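Long-range contact in DyP (Bjerkandera adusta, PDB 3AFV), which is a heme b enzyme of the dye-decolorizing peroxidase family, probably using peroxide to oxidise its substrates: residues Pro63-Asn68 with Ile123-Asp128. Sequence-based numbering, arbitrary orientation.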
loop_
_atom_site.group_PDB
_atom_site.type_symbol
_atom_site.label_atom_id
_atom_site.label_comp_id
_atom_site.label_asym_id
_atom_site.label_seq_id
_atom_site.Cartn_x
_atom_site.Cartn_y
_atom_site.Cartn_z
ATOM N N PRO A 63 10.614 11.332 18.474
ATOM C CA PRO A 63 11.977 11.414 17.950
ATOM C C PRO A 63 11.987 12.060 16.560
ATOM O O PRO A 63 10.926 12.212 15.946
ATOM C CB PRO A 63 12.400 9.941 17.856
ATOM C CG PRO A 63 11.112 9.209 17.658
ATOM C CD PRO A 63 10.147 9.934 18.553
ATOM N N LEU A 64 13.171 12.412 16.066
ATOM C CA LEU A 64 13.301 13.094 14.778
ATOM C C LEU A 64 13.136 12.144 13.592
ATOM O O LEU A 64 12.942 12.587 12.455
ATOM C CB LEU A 64 14.639 13.823 14.696
ATOM C CG LEU A 64 14.720 15.069 15.585
ATOM C CD1 LEU A 64 16.166 15.545 15.641
ATOM C CD2 LEU A 64 13.810 16.190 15.111
ATOM N N ALA A 65 13.208 10.843 13.871
ATOM C CA ALA A 65 12.903 9.818 12.870
ATOM C C ALA A 65 12.316 8.613 13.573
ATOM O O ALA A 65 12.620 8.357 14.746
ATOM C CB ALA A 65 14.144 9.419 12.097
ATOM N N PHE A 66 11.481 7.877 12.850
ATOM C CA PHE A 66 10.869 6.663 13.369
ATOM C C PHE A 66 11.523 5.462 12.708
ATOM O O PHE A 66 11.865 5.518 11.531
ATOM C CB PHE A 66 9.381 6.651 13.030
ATOM C CG PHE A 66 8.638 7.910 13.438
ATOM C CD1 PHE A 66 8.838 8.497 14.689
ATOM C CD2 PHE A 66 7.690 8.461 12.585
ATOM C CE1 PHE A 66 8.119 9.641 15.068
ATOM C CE2 PHE A 66 6.970 9.615 12.953
ATOM C CZ PHE A 66 7.190 10.197 14.202
ATOM N N VAL A 67 11.665 4.367 13.447
ATOM C CA VAL A 67 12.180 3.137 12.844
ATOM C C VAL A 67 11.303 1.942 13.194
ATOM O O VAL A 67 10.930 1.753 14.340
ATOM C CB VAL A 67 13.661 2.840 13.253
ATOM C CG1 VAL A 67 14.201 1.628 12.486
ATOM C CG2 VAL A 67 14.542 4.048 13.000
ATOM N N ASN A 68 10.963 1.145 12.180
ATOM C CA ASN A 68 10.334 -0.159 12.375
ATOM C C ASN A 68 11.181 -1.220 11.668
ATOM O O ASN A 68 12.065 -0.904 10.855
ATOM C CB ASN A 68 8.897 -0.171 11.830
ATOM C CG ASN A 68 7.853 0.501 12.752
ATOM O OD1 ASN A 68 6.675 0.502 12.412
ATOM N ND2 ASN A 68 8.278 1.086 13.887
ATOM N N ILE A 123 12.684 3.523 7.929
ATOM C CA ILE A 123 13.034 4.752 8.636
ATOM C C ILE A 123 12.204 5.869 8.032
ATOM O O ILE A 123 12.215 6.055 6.810
ATOM C CB ILE A 123 14.532 5.087 8.482
ATOM C CG1 ILE A 123 15.431 3.880 8.821
ATOM C CG2 ILE A 123 14.910 6.320 9.349
ATOM C CD1 ILE A 123 15.928 3.083 7.594
ATOM N N GLY A 124 11.449 6.571 8.872
ATOM C CA GLY A 124 10.632 7.681 8.407
ATOM C C GLY A 124 11.048 8.966 9.084
ATOM O O GLY A 124 11.289 8.989 10.285
ATOM N N SER A 125 11.134 10.032 8.305
ATOM C CA SER A 125 11.524 11.330 8.856
ATOM C C SER A 125 11.052 12.422 7.923
ATOM O O SER A 125 10.811 12.175 6.756
ATOM C CB SER A 125 13.045 11.401 8.999
ATOM O OG SER A 125 13.429 12.565 9.732
ATOM N N ASP A 126 10.930 13.643 8.425
ATOM C CA ASP A 126 10.425 14.713 7.576
ATOM C C ASP A 126 11.500 15.434 6.765
ATOM O O ASP A 126 11.167 16.296 5.946
ATOM C CB ASP A 126 9.555 15.698 8.380
ATOM C CG ASP A 126 8.162 15.151 8.680
ATOM O OD1 ASP A 126 7.610 14.352 7.887
ATOM O OD2 ASP A 126 7.584 15.543 9.711
ATOM N N GLN A 127 12.771 15.082 6.964
ATOM C CA GLN A 127 13.831 15.604 6.098
ATOM C C GLN A 127 15.009 14.644 5.953
ATOM O O GLN A 127 15.229 13.763 6.794
ATOM C CB GLN A 127 14.279 17.025 6.507
ATOM C CG GLN A 127 15.171 17.089 7.712
ATOM C CD GLN A 127 15.293 18.503 8.253
ATOM O OE1 GLN A 127 14.294 19.157 8.532
ATOM N NE2 GLN A 127 16.525 18.966 8.439
ATOM N N ASP A 128 15.761 14.830 4.880
ATOM C CA ASP A 128 16.782 13.868 4.493
ATOM C C ASP A 128 17.930 13.718 5.483
ATOM O O ASP A 128 18.433 12.623 5.678
ATOM C CB ASP A 128 17.296 14.192 3.094
ATOM C CG ASP A 128 16.261 13.889 2.027
ATOM O OD1 ASP A 128 15.560 12.853 2.144
ATOM O OD2 ASP A 128 16.149 14.695 1.086
#
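F66 and G124 face each other as an antiparallel hydrogen-bonded pair, the short segments of strands 65-71 and 119-125 running 162° apart in direction with axes 4.6 Å from one another. F66 N donates to G124 O (2.8 Å), and G124 N returns a bond to F66 O (2.9 Å). The same two oxygens also receive CA-H...O contacts, from A65 CA and I123 CA respectively. Beyond this pair a side chain supplies a further link: a chi1 of -171° swings OG of S125 away from its own N and across to L64 O (2.8 Å), which lies in the loop leading into strand 65-71. Replacing this serine by alanine removes the hydroxyl, which would probably leave L64 O without this donor and its loop less firmly tied. On the same face as S125, A65 CB lies against both S125 CB (3.8 Å) and I123 CG2, while V67 CG2 meets I123 CG1 (4.3 Å). Helix 128-142 packs on A65 and I123 through F134, with F130 touching S125. F66 lies on the other face, where its side chain touches L55 of helix 52-56 and the loop residues M19, K21 and T50; G124 presents no side chain there. The contact thus joins an outermost strand to its inner neighbour in the four-stranded antiparallel sheet of the N-terminal ferredoxin-like domain, one of two such domains in DyP-type peroxidases. Its chemistry implies a division of labour: paired amides fix the register, apolar side chains of A65 and I123 meet the helix, and one serine hydroxyl carries the connection beyond the last backbone bond between these segments.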